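Long-range contacts in CELL WALL surface anchor family protein (Streptococcus pneumoniae, PDB 2WW8), which serves as the RrgA adhesin of the pneumococcal pilus and probably attaches the bacterium to host cells through a metal-binding, integrin-like domain: residues V108-S113 / K731-G736; G282-V287 / T313-D318; F354-T359 / P390-P395; L794-Y799 / I823-V828. One frame throughout, in Å; residues are numbered along the deposited sequence.

Interaction 1: residues V108-S113 / K731-G736; sequences VGYKPS and KEKKLG
Neither segment forms a regular strand, yet the two backbones join in a single beta bridge between Y110 and K733. The CA atoms of Y110 and K733 lie 4.3 Å apart, and the touching parts run at 122° to each other. Two bonds make the bridge. K734 N donates to G109 O at 2.8 Å, in the carbonyl plane and on a lone pair. K111 N donates to E732 O, also at 2.8 Å, and points almost straight down the C=O axis. The backbone angles of G109 suit glycine, since a CB would jam against the preceding carbonyl.

The Y110 ring meets the 731-733 backbone obliquely, with CD1 3.5 Å from K733 N. The K733 chain, bent at chi2, sets CD 3.9 Å from Y110 CZ. The two polar ends then share one residue: Y110 OH bonds to E57 N and K733 NZ makes a salt bridge to E57. K734 turns its CG, in the crowded chi1 position, to 3.2 Å from G109 O. K111 runs out extended, with CD 3.9 Å from E732 CB.

Backbone bonds thus hold this surface contact, and lysine methylenes pad it. K733 is paired with E57, K731 NZ only weakly with E103.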
loop_
_atom_site.group_PDB
_atom_site.type_symbol
_atom_site.label_atom_id
_atom_site.label_comp_id
_atom_site.label_asym_id
_atom_site.label_seq_id
_atom_site.Cartn_x
_atom_site.Cartn_y
_atom_site.Cartn_z
ATOM N N VAL A 108 60.906 -2.749 14.156
ATOM C CA VAL A 108 62.199 -2.939 14.813
ATOM C C VAL A 108 62.110 -4.185 15.697
ATOM O O VAL A 108 61.139 -4.350 16.442
ATOM C CB VAL A 108 62.689 -1.673 15.572
ATOM C CG1 VAL A 108 63.243 -0.645 14.572
ATOM C CG2 VAL A 108 61.592 -1.060 16.452
ATOM N N GLY A 109 63.107 -5.065 15.586
ATOM C CA GLY A 109 63.101 -6.353 16.284
ATOM C C GLY A 109 62.813 -7.563 15.407
ATOM O O GLY A 109 63.179 -8.678 15.776
ATOM N N TYR A 110 62.178 -7.347 14.254
ATOM C CA TYR A 110 61.632 -8.413 13.407
ATOM C C TYR A 110 62.350 -8.593 12.058
ATOM O O TYR A 110 62.756 -7.620 11.421
ATOM C CB TYR A 110 60.091 -8.246 13.261
ATOM C CG TYR A 110 59.397 -8.533 14.585
ATOM C CD1 TYR A 110 58.924 -9.817 14.896
ATOM C CD2 TYR A 110 59.286 -7.534 15.562
ATOM C CE1 TYR A 110 58.346 -10.091 16.147
ATOM C CE2 TYR A 110 58.696 -7.788 16.805
ATOM C CZ TYR A 110 58.232 -9.069 17.092
ATOM O OH TYR A 110 57.665 -9.301 18.327
ATOM N N LYS A 111 62.502 -9.846 11.629
ATOM C CA LYS A 111 63.035 -10.191 10.304
ATOM C C LYS A 111 62.251 -9.538 9.167
ATOM O O LYS A 111 61.035 -9.357 9.300
ATOM C CB LYS A 111 62.972 -11.707 10.082
ATOM C CG LYS A 111 64.257 -12.499 10.310
ATOM C CD LYS A 111 63.869 -13.959 10.129
ATOM C CE LYS A 111 64.962 -14.915 10.520
ATOM N NZ LYS A 111 64.335 -16.257 10.528
ATOM N N PRO A 112 62.927 -9.199 8.050
ATOM C CA PRO A 112 62.186 -8.734 6.869
ATOM C C PRO A 112 61.434 -9.914 6.259
ATOM O O PRO A 112 61.738 -11.064 6.604
ATOM C CB PRO A 112 63.284 -8.232 5.921
ATOM C CG PRO A 112 64.502 -9.005 6.323
ATOM C CD PRO A 112 64.383 -9.218 7.811
ATOM N N SER A 113 60.453 -9.628 5.398
ATOM C CA SER A 113 59.718 -10.659 4.668
ATOM C C SER A 113 60.369 -10.977 3.312
ATOM O O SER A 113 60.739 -10.070 2.565
ATOM C CB SER A 113 58.267 -10.215 4.482
ATOM O OG SER A 113 57.602 -11.008 3.514
ATOM N N LYS A 731 55.280 -12.300 11.922
ATOM C CA LYS A 731 56.678 -11.937 11.710
ATOM C C LYS A 731 57.598 -12.761 12.634
ATOM O O LYS A 731 57.179 -13.136 13.742
ATOM C CB LYS A 731 56.799 -10.418 11.878
ATOM C CG LYS A 731 56.368 -9.591 10.666
ATOM C CD LYS A 731 57.534 -8.758 10.074
ATOM C CE LYS A 731 58.316 -9.402 8.916
ATOM N NZ LYS A 731 57.559 -9.919 7.717
ATOM N N GLU A 732 58.819 -13.073 12.180
ATOM C CA GLU A 732 59.815 -13.767 13.030
ATOM C C GLU A 732 60.758 -12.757 13.693
ATOM O O GLU A 732 61.405 -11.956 13.011
ATOM C CB GLU A 732 60.681 -14.811 12.285
ATOM C CG GLU A 732 60.025 -15.639 11.169
ATOM C CD GLU A 732 59.266 -16.876 11.663
ATOM O OE1 GLU A 732 59.869 -17.716 12.372
ATOM O OE2 GLU A 732 58.060 -17.026 11.323
ATOM N N LYS A 733 60.828 -12.796 15.020
ATOM C CA LYS A 733 61.862 -12.051 15.738
ATOM C C LYS A 733 63.225 -12.277 15.066
ATOM O O LYS A 733 63.606 -13.416 14.780
ATOM C CB LYS A 733 61.918 -12.508 17.193
ATOM C CG LYS A 733 62.402 -11.458 18.175
ATOM C CD LYS A 733 61.239 -10.778 18.878
ATOM C CE LYS A 733 61.658 -10.341 20.269
ATOM N NZ LYS A 733 60.450 -10.140 21.104
ATOM N N LYS A 734 63.950 -11.200 14.774
ATOM C CA LYS A 734 65.312 -11.360 14.248
ATOM C C LYS A 734 66.350 -11.566 15.339
ATOM O O LYS A 734 66.281 -10.991 16.430
ATOM C CB LYS A 734 65.733 -10.281 13.245
ATOM C CG LYS A 734 65.635 -8.831 13.696
ATOM C CD LYS A 734 67.008 -8.195 13.884
ATOM C CE LYS A 734 67.693 -7.835 12.577
ATOM N NZ LYS A 734 67.833 -9.049 11.732
ATOM N N LEU A 735 67.303 -12.432 15.027
ATOM C CA LEU A 735 68.375 -12.689 15.976
ATOM C C LEU A 735 69.731 -12.163 15.478
ATOM O O LEU A 735 69.984 -12.027 14.278
ATOM C CB LEU A 735 68.398 -14.173 16.387
ATOM C CG LEU A 735 67.112 -14.701 17.048
ATOM C CD1 LEU A 735 67.081 -16.221 16.991
ATOM C CD2 LEU A 735 66.844 -14.182 18.478
ATOM N N GLY A 736 70.617 -11.864 16.421
ATOM C CA GLY A 736 71.926 -11.336 16.072
ATOM C C GLY A 736 72.915 -12.332 15.493
ATOM O O GLY A 736 72.863 -13.544 15.762
#

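Interaction 2: residues G282-V287 / T313-D318; sequences GTEFTV and TTNTKD
The strands 284-287 and 313-315 run antiparallel, and this contact is the end of their pairing. The tight part is the backbone. F285 and T314 form a hydrogen-bonded pair: F285 N reaches T314 O at 2.9 Å from above the carbonyl plane, and T314 N reaches F285 O at 3.0 Å, nearly along the C=O axis. E284 with N315 and T286 with T313 are the flanking non-hydrogen-bonded pairs. Past the strands, T316 N still donates to T283 O.

The close fit carries on to G282, whose backbone angles suit glycine. Its N-H is given to T316 OG1 at 3.1 Å, with a weak second acceptor in K317 O. T316 OG1 sits between its own N and carbonyl carbon (chi1 57°), where it also meets D281 N. G282 O takes ND2 of N315 at 2.9 Å, in the plane of both the carbonyl and the side-chain amide.

The face with E284, T286, T313 and N315 is looser and largely open to solvent. Here T286 OG1 and T313 OG1 meet at 2.7 Å, the side chains crossing obliquely, and either could donate. E284 is extended, its CG 3.7 Å from T313 CG2. Its OE1 does not touch N315 OD1. A water donates to both, at 2.8 Å to E284 OE1 and 2.7 Å to N315 OD1.

The water separates two acceptors that could not bond directly. Direct bonds hold the backbone, while within this contact the E284 carboxylate is linked to N315 only through water.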
loop_
_atom_site.group_PDB
_atom_site.type_symbol
_atom_site.label_atom_id
_atom_site.label_comp_id
_atom_site.label_asym_id
_atom_site.label_seq_id
_atom_site.Cartn_x
_atom_site.Cartn_y
_atom_site.Cartn_z
ATOM N N GLY A 282 -36.375 17.699 5.611
ATOM C CA GLY A 282 -35.979 18.439 6.808
ATOM C C GLY A 282 -36.902 19.561 7.231
ATOM O O GLY A 282 -36.776 20.103 8.341
ATOM N N THR A 283 -37.829 19.923 6.351
ATOM C CA THR A 283 -38.725 21.053 6.616
ATOM C C THR A 283 -39.880 20.642 7.503
ATOM O O THR A 283 -40.240 19.466 7.637
ATOM C CB THR A 283 -39.314 21.698 5.331
ATOM O OG1 THR A 283 -40.046 20.707 4.563
ATOM C CG2 THR A 283 -38.163 22.281 4.442
ATOM N N GLU A 284 -40.495 21.651 8.108
ATOM C CA GLU A 284 -41.682 21.408 8.923
ATOM C C GLU A 284 -42.869 21.038 8.061
ATOM O O GLU A 284 -43.051 21.653 7.026
ATOM C CB GLU A 284 -42.027 22.645 9.759
ATOM C CG GLU A 284 -42.958 22.301 10.898
ATOM C CD GLU A 284 -43.107 23.475 11.852
ATOM O OE1 GLU A 284 -42.373 23.576 12.846
ATOM O OE2 GLU A 284 -43.945 24.345 11.583
ATOM N N PHE A 285 -43.627 20.011 8.446
ATOM C CA PHE A 285 -44.782 19.554 7.688
ATOM C C PHE A 285 -45.887 19.117 8.636
ATOM O O PHE A 285 -45.584 18.740 9.764
ATOM C CB PHE A 285 -44.371 18.396 6.768
ATOM C CG PHE A 285 -45.371 18.171 5.663
ATOM C CD1 PHE A 285 -45.557 19.168 4.702
ATOM C CD2 PHE A 285 -46.147 17.030 5.614
ATOM C CE1 PHE A 285 -46.497 19.019 3.704
ATOM C CE2 PHE A 285 -47.119 16.867 4.629
ATOM C CZ PHE A 285 -47.273 17.873 3.649
ATOM N N THR A 286 -47.142 19.136 8.174
ATOM C CA THR A 286 -48.346 18.744 8.896
ATOM C C THR A 286 -49.067 17.683 8.061
ATOM O O THR A 286 -49.270 17.845 6.828
ATOM C CB THR A 286 -49.243 19.947 9.164
ATOM O OG1 THR A 286 -48.567 20.882 10.034
ATOM C CG2 THR A 286 -50.554 19.515 9.919
ATOM N N VAL A 287 -49.474 16.607 8.739
ATOM C CA VAL A 287 -50.393 15.610 8.158
ATOM C C VAL A 287 -51.651 15.541 9.028
ATOM O O VAL A 287 -51.583 15.867 10.209
ATOM C CB VAL A 287 -49.819 14.180 8.039
ATOM C CG1 VAL A 287 -48.713 14.164 6.978
ATOM C CG2 VAL A 287 -49.353 13.689 9.404
ATOM N N THR A 313 -47.628 17.594 13.465
ATOM C CA THR A 313 -46.700 18.544 12.850
ATOM C C THR A 313 -45.290 18.283 13.355
ATOM O O THR A 313 -45.061 18.116 14.569
ATOM C CB THR A 313 -47.062 19.990 13.192
ATOM O OG1 THR A 313 -48.381 20.216 12.689
ATOM C CG2 THR A 313 -46.045 20.947 12.508
ATOM N N THR A 314 -44.350 18.224 12.433
ATOM C CA THR A 314 -42.943 18.073 12.866
ATOM C C THR A 314 -42.005 18.377 11.703
ATOM O O THR A 314 -42.502 18.502 10.597
ATOM C CB THR A 314 -42.629 16.610 13.376
ATOM O OG1 THR A 314 -41.278 16.587 13.900
ATOM C CG2 THR A 314 -42.705 15.544 12.295
ATOM N N ASN A 315 -40.688 18.454 11.913
ATOM C CA ASN A 315 -39.725 18.449 10.798
ATOM C C ASN A 315 -39.510 17.005 10.336
ATOM O O ASN A 315 -39.272 16.096 11.140
ATOM C CB ASN A 315 -38.372 19.066 11.215
ATOM C CG ASN A 315 -38.479 20.566 11.504
ATOM O OD1 ASN A 315 -39.115 20.927 12.483
ATOM N ND2 ASN A 315 -37.891 21.432 10.667
ATOM N N THR A 316 -39.483 16.784 9.029
ATOM C CA THR A 316 -39.202 15.439 8.537
ATOM C C THR A 316 -37.707 15.237 8.658
ATOM O O THR A 316 -36.899 16.166 8.926
ATOM C CB THR A 316 -39.682 15.271 7.054
ATOM O OG1 THR A 316 -39.018 16.288 6.279
ATOM C CG2 THR A 316 -41.191 15.516 6.943
ATOM N N LYS A 317 -37.292 13.997 8.485
ATOM C CA LYS A 317 -35.870 13.766 8.401
ATOM C C LYS A 317 -35.395 14.331 7.059
ATOM O O LYS A 317 -36.159 14.306 6.074
ATOM C CB LYS A 317 -35.609 12.243 8.368
ATOM C CG LYS A 317 -35.760 11.472 9.691
ATOM C CD LYS A 317 -34.867 11.981 10.850
ATOM C CE LYS A 317 -33.545 11.331 11.095
ATOM N NZ LYS A 317 -32.872 11.539 12.484
ATOM N N ASP A 318 -34.149 14.787 7.022
ATOM C CA ASP A 318 -33.613 15.286 5.789
ATOM C C ASP A 318 -32.878 14.162 5.063
ATOM O O ASP A 318 -31.680 13.973 5.270
ATOM C CB ASP A 318 -32.731 16.509 6.024
ATOM C CG ASP A 318 -32.283 17.131 4.693
ATOM O OD1 ASP A 318 -32.698 16.651 3.589
ATOM O OD2 ASP A 318 -31.487 18.096 4.796
HETATM O O HOH W 1 -41.249 21.299 14.044
#

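Interaction 3: residues F354-T359 / P390-P395; sequences FGATFT and PTMSYP
This is a buried contact beside the bound magnesium ion, between the loop that leads into helix 359-373 and the segment following strand 379-386 of the central parallel sheet. The main polar link is T391 N to T357 O, 3.0 Å and nearly straight at 170°. M392 N adds a weak bond to the same oxygen. One water joins T357 OG1 and T391 OG1, 2.7 Å from each.

F358, at the N-cap position of the helix, carries the apolar part. Its CG is anti to the backbone N (chi1 -167°), so the ring extends along the other segment. M392 CB sits over one face of this ring, 4.2 Å from the centroid, a CH-pi contact. M392 SD lies obliquely to the ring and rests against A356 CB at 4.0 Å. At the far end the edge of F358 meets the face of Y394 in a T-shaped pair, planes at 58°. F358 CZ stands 3.3 Å above the middle of the Y394 ring. Y394 OH is tied to E437.

The T357 side chain is about 4 Å from the magnesium, which S234, S236 and D387 bind. With the Asp-x-Ser-x-Ser sequence there, this resembles the MIDAS of integrin-type von Willebrand A domains.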
loop_
_atom_site.group_PDB
_atom_site.type_symbol
_atom_site.label_atom_id
_atom_site.label_comp_id
_atom_site.label_asym_id
_atom_site.label_seq_id
_atom_site.Cartn_x
_atom_site.Cartn_y
_atom_site.Cartn_z
ATOM N N PHE A 354 -46.077 10.156 9.258
ATOM C CA PHE A 354 -45.581 10.726 8.005
ATOM C C PHE A 354 -45.144 9.688 6.998
ATOM O O PHE A 354 -44.519 10.020 5.971
ATOM C CB PHE A 354 -44.407 11.692 8.352
ATOM C CG PHE A 354 -44.878 12.899 9.146
ATOM C CD1 PHE A 354 -45.166 12.802 10.498
ATOM C CD2 PHE A 354 -45.129 14.100 8.500
ATOM C CE1 PHE A 354 -45.642 13.907 11.210
ATOM C CE2 PHE A 354 -45.613 15.233 9.222
ATOM C CZ PHE A 354 -45.894 15.114 10.537
ATOM N N GLY A 355 -45.467 8.412 7.243
ATOM C CA GLY A 355 -44.880 7.357 6.389
ATOM C C GLY A 355 -45.809 6.633 5.424
ATOM O O GLY A 355 -45.656 5.419 5.257
ATOM N N ALA A 356 -46.793 7.317 4.857
ATOM C CA ALA A 356 -47.634 6.760 3.803
ATOM C C ALA A 356 -46.922 6.983 2.429
ATOM O O ALA A 356 -45.740 7.309 2.405
ATOM C CB ALA A 356 -49.001 7.460 3.784
ATOM N N THR A 357 -47.638 6.904 1.313
ATOM C CA THR A 357 -47.065 6.808 -0.032
ATOM C C THR A 357 -47.680 7.864 -0.954
ATOM O O THR A 357 -48.700 7.606 -1.616
ATOM C CB THR A 357 -47.191 5.386 -0.575
ATOM O OG1 THR A 357 -46.724 4.496 0.447
ATOM C CG2 THR A 357 -46.337 5.160 -1.890
ATOM N N PHE A 358 -47.066 9.049 -0.987
ATOM C CA PHE A 358 -47.573 10.151 -1.835
ATOM C C PHE A 358 -46.726 10.256 -3.119
ATOM O O PHE A 358 -45.868 11.107 -3.258
ATOM C CB PHE A 358 -47.541 11.473 -1.089
ATOM C CG PHE A 358 -48.313 12.606 -1.730
ATOM C CD1 PHE A 358 -48.941 12.478 -2.984
ATOM C CD2 PHE A 358 -48.500 13.767 -1.001
ATOM C CE1 PHE A 358 -49.676 13.551 -3.525
ATOM C CE2 PHE A 358 -49.241 14.854 -1.524
ATOM C CZ PHE A 358 -49.822 14.769 -2.790
ATOM N N THR A 359 -46.971 9.303 -4.015
ATOM C CA THR A 359 -46.122 9.061 -5.191
ATOM C C THR A 359 -46.147 10.304 -6.090
ATOM O O THR A 359 -45.096 10.737 -6.553
ATOM C CB THR A 359 -46.698 7.878 -6.011
ATOM O OG1 THR A 359 -46.811 6.767 -5.122
ATOM C CG2 THR A 359 -45.714 7.449 -7.173
ATOM N N PRO A 390 -49.715 4.190 -4.640
ATOM C CA PRO A 390 -50.004 5.450 -3.954
ATOM C C PRO A 390 -51.226 5.325 -3.033
ATOM O O PRO A 390 -52.171 4.606 -3.320
ATOM C CB PRO A 390 -50.302 6.464 -5.095
ATOM C CG PRO A 390 -50.633 5.633 -6.357
ATOM C CD PRO A 390 -49.849 4.301 -6.126
ATOM N N THR A 391 -51.218 6.067 -1.929
ATOM C CA THR A 391 -52.289 6.051 -0.983
ATOM C C THR A 391 -52.621 7.510 -0.612
ATOM O O THR A 391 -53.404 7.739 0.320
ATOM C CB THR A 391 -51.948 5.235 0.298
ATOM O OG1 THR A 391 -50.738 5.734 0.866
ATOM C CG2 THR A 391 -51.819 3.688 0.051
ATOM N N MET A 392 -52.047 8.455 -1.356
ATOM C CA MET A 392 -52.329 9.859 -1.326
ATOM C C MET A 392 -52.196 10.445 -2.738
ATOM O O MET A 392 -51.412 9.927 -3.543
ATOM C CB MET A 392 -51.263 10.548 -0.438
ATOM C CG MET A 392 -51.511 10.117 1.009
ATOM S SD MET A 392 -50.316 10.849 2.190
ATOM C CE MET A 392 -50.884 12.541 2.287
ATOM N N SER A 393 -52.887 11.537 -3.024
ATOM C CA SER A 393 -52.722 12.172 -4.347
ATOM C C SER A 393 -53.230 13.613 -4.184
ATOM O O SER A 393 -53.945 13.921 -3.205
ATOM C CB SER A 393 -53.574 11.402 -5.396
ATOM O OG SER A 393 -54.924 11.281 -4.962
ATOM N N TYR A 394 -52.900 14.502 -5.118
ATOM C CA TYR A 394 -53.502 15.849 -5.159
ATOM C C TYR A 394 -54.848 15.782 -5.874
ATOM O O TYR A 394 -54.999 15.001 -6.787
ATOM C CB TYR A 394 -52.611 16.863 -5.862
ATOM C CG TYR A 394 -51.389 17.268 -5.031
ATOM C CD1 TYR A 394 -51.509 18.028 -3.878
ATOM C CD2 TYR A 394 -50.117 16.989 -5.494
ATOM C CE1 TYR A 394 -50.389 18.443 -3.153
ATOM C CE2 TYR A 394 -48.991 17.421 -4.834
ATOM C CZ TYR A 394 -49.133 18.134 -3.664
ATOM O OH TYR A 394 -47.985 18.469 -2.995
ATOM N N PRO A 395 -55.834 16.572 -5.434
ATOM C CA PRO A 395 -57.172 16.558 -6.029
ATOM C C PRO A 395 -57.131 17.245 -7.419
ATOM O O PRO A 395 -56.429 18.243 -7.614
ATOM C CB PRO A 395 -58.030 17.374 -5.028
ATOM C CG PRO A 395 -57.062 18.354 -4.405
ATOM C CD PRO A 395 -55.734 17.546 -4.331
HETATM O O HOH W 2 -48.915 3.984 1.903
#

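Interaction 4: residues L794-Y799 / I823-V828; sequences LSDGKY and IVNGEV
I823 O takes one hydrogen bond, from G797 N at 2.9 Å in the carbonyl plane, and a weaker CA-H...O contact from D796 CA at 3.3 Å. The return bond, I823 N to G797 O, completes an antiparallel hydrogen-bonded pair. The backbone angles of G797 would force a CB against the carbonyl of D796.

The D796 carboxylate takes one N-H on each oxygen. Its CG is anti to its own carbonyl carbon (chi1 -79°), which swings the group across to the 824-827 turn. N825 N comes to OD2 of D796 at 2.8 Å from above the carboxylate plane, 29° out of it. G826 N meets OD1 of D796 at 3.2 Å on the syn lone pair. The turn is type I', with N825 and G826 at its corners, both at positive phi. V824 and E827 close it by two mutual backbone bonds.

This is a hairpin tip in the C-terminal prealbumin-like domain, where strand 816-824 turns back into 827-833 and pairs on its other edge with 797-805.

I823 points its side chain into the domain, where CD1 meets L794 CD1 at 4.2 Å. Its CG1 approaches CE1 of Y799 obliquely at 3.9 Å. Y799 OH donates to S795 O at 2.6 Å, which lies in plane at the ring edge. The Y799 ring also meets that of F821, the planes nearly parallel.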
loop_
_atom_site.group_PDB
_atom_site.type_symbol
_atom_site.label_atom_id
_atom_site.label_comp_id
_atom_site.label_asym_id
_atom_site.label_seq_id
_atom_site.Cartn_x
_atom_site.Cartn_y
_atom_site.Cartn_z
ATOM N N LEU A 794 71.801 -15.272 17.895
ATOM C CA LEU A 794 72.084 -14.733 19.219
ATOM C C LEU A 794 70.927 -13.896 19.768
ATOM O O LEU A 794 70.479 -12.969 19.101
ATOM C CB LEU A 794 73.358 -13.889 19.181
ATOM C CG LEU A 794 74.722 -14.495 18.829
ATOM C CD1 LEU A 794 75.724 -13.358 18.961
ATOM C CD2 LEU A 794 75.123 -15.689 19.720
ATOM N N SER A 795 70.479 -14.225 20.979
ATOM C CA SER A 795 69.446 -13.474 21.706
ATOM C C SER A 795 69.928 -12.091 22.132
ATOM O O SER A 795 71.141 -11.828 22.214
ATOM C CB SER A 795 69.047 -14.203 22.990
ATOM O OG SER A 795 69.120 -15.604 22.792
ATOM N N ASP A 796 68.968 -11.223 22.453
ATOM C CA ASP A 796 69.316 -9.902 22.972
ATOM C C ASP A 796 70.084 -9.941 24.295
ATOM O O ASP A 796 69.881 -10.853 25.103
ATOM C CB ASP A 796 68.070 -9.026 23.067
ATOM C CG ASP A 796 67.676 -8.442 21.720
ATOM O OD1 ASP A 796 68.073 -9.003 20.667
ATOM O OD2 ASP A 796 66.972 -7.405 21.742
ATOM N N GLY A 797 70.979 -8.971 24.493
ATOM C CA GLY A 797 71.688 -8.822 25.765
ATOM C C GLY A 797 73.167 -8.538 25.579
ATOM O O GLY A 797 73.603 -8.226 24.467
ATOM N N LYS A 798 73.911 -8.638 26.678
ATOM C CA LYS A 798 75.345 -8.361 26.713
ATOM C C LYS A 798 76.216 -9.628 26.603
ATOM O O LYS A 798 75.908 -10.659 27.216
ATOM C CB LYS A 798 75.683 -7.565 27.972
ATOM C CG LYS A 798 74.884 -6.289 28.194
ATOM C CD LYS A 798 75.662 -5.367 29.122
ATOM C CE LYS A 798 74.770 -4.378 29.851
ATOM N NZ LYS A 798 74.338 -3.361 28.867
ATOM N N TYR A 799 77.285 -9.529 25.803
ATOM C CA TYR A 799 78.199 -10.624 25.467
ATOM C C TYR A 799 79.650 -10.200 25.675
ATOM O O TYR A 799 79.998 -9.010 25.522
ATOM C CB TYR A 799 78.045 -11.089 24.017
ATOM C CG TYR A 799 76.720 -11.767 23.723
ATOM C CD1 TYR A 799 75.577 -11.007 23.522
ATOM C CD2 TYR A 799 76.604 -13.166 23.655
ATOM C CE1 TYR A 799 74.345 -11.614 23.267
ATOM C CE2 TYR A 799 75.381 -13.779 23.393
ATOM C CZ TYR A 799 74.254 -12.990 23.193
ATOM O OH TYR A 799 73.007 -13.524 22.923
ATOM N N ILE A 823 73.644 -7.228 21.663
ATOM C CA ILE A 823 72.645 -7.466 20.620
ATOM C C ILE A 823 71.349 -6.796 21.133
ATOM O O ILE A 823 70.871 -7.093 22.241
ATOM C CB ILE A 823 72.453 -8.996 20.289
ATOM C CG1 ILE A 823 73.753 -9.740 19.920
ATOM C CG2 ILE A 823 71.430 -9.190 19.176
ATOM C CD1 ILE A 823 74.404 -9.358 18.598
ATOM N N VAL A 824 70.818 -5.858 20.352
ATOM C CA VAL A 824 69.576 -5.147 20.675
ATOM C C VAL A 824 68.694 -5.131 19.433
ATOM O O VAL A 824 69.137 -4.700 18.355
ATOM C CB VAL A 824 69.812 -3.695 21.161
ATOM C CG1 VAL A 824 69.784 -2.703 19.994
ATOM C CG2 VAL A 824 68.738 -3.267 22.152
ATOM N N ASN A 825 67.453 -5.598 19.600
ATOM C CA ASN A 825 66.518 -5.787 18.490
ATOM C C ASN A 825 67.180 -6.583 17.367
ATOM O O ASN A 825 67.086 -6.209 16.198
ATOM C CB ASN A 825 66.026 -4.431 17.994
ATOM C CG ASN A 825 65.341 -3.624 19.093
ATOM O OD1 ASN A 825 64.595 -4.155 19.920
ATOM N ND2 ASN A 825 65.593 -2.322 19.101
ATOM N N GLY A 826 67.881 -7.652 17.762
ATOM C CA GLY A 826 68.676 -8.517 16.880
ATOM C C GLY A 826 69.833 -7.887 16.117
ATOM O O GLY A 826 70.329 -8.460 15.151
ATOM N N GLU A 827 70.258 -6.700 16.533
ATOM C CA GLU A 827 71.441 -6.079 15.945
ATOM C C GLU A 827 72.634 -5.971 16.894
ATOM O O GLU A 827 72.497 -5.768 18.102
ATOM C CB GLU A 827 71.094 -4.723 15.339
ATOM C CG GLU A 827 70.166 -4.823 14.135
ATOM C CD GLU A 827 69.838 -3.445 13.597
ATOM O OE1 GLU A 827 70.780 -2.721 13.204
ATOM O OE2 GLU A 827 68.645 -3.074 13.582
ATOM N N VAL A 828 73.815 -6.136 16.316
ATOM C CA VAL A 828 75.064 -5.925 17.023
ATOM C C VAL A 828 75.244 -4.436 17.366
ATOM O O VAL A 828 75.218 -3.575 16.472
ATOM C CB VAL A 828 76.263 -6.433 16.177
ATOM C CG1 VAL A 828 77.591 -6.242 16.959
ATOM C CG2 VAL A 828 76.051 -7.878 15.686
#

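How the interactions relate
From the N terminus, interaction 1 opens first, in the loop after strand 97-105, and closes more than 600 residues later, at 731-736. Interactions 2 and 3 are nested inside it in series, closing short loops of 25 and 30 residues. They lie in the domain that holds the magnesium ion, about 108 and 115 Å from interaction 1 between centres. The two touch through F354, which packs on F285, V287, T313 and T314 and so links the antiparallel sheet to the loops at the magnesium. Interaction 4 follows in series and closes a 23-residue loop. Segment 731-736 touches the first prealbumin-like domain through interaction 1 and the second through interaction 4, and so connects them.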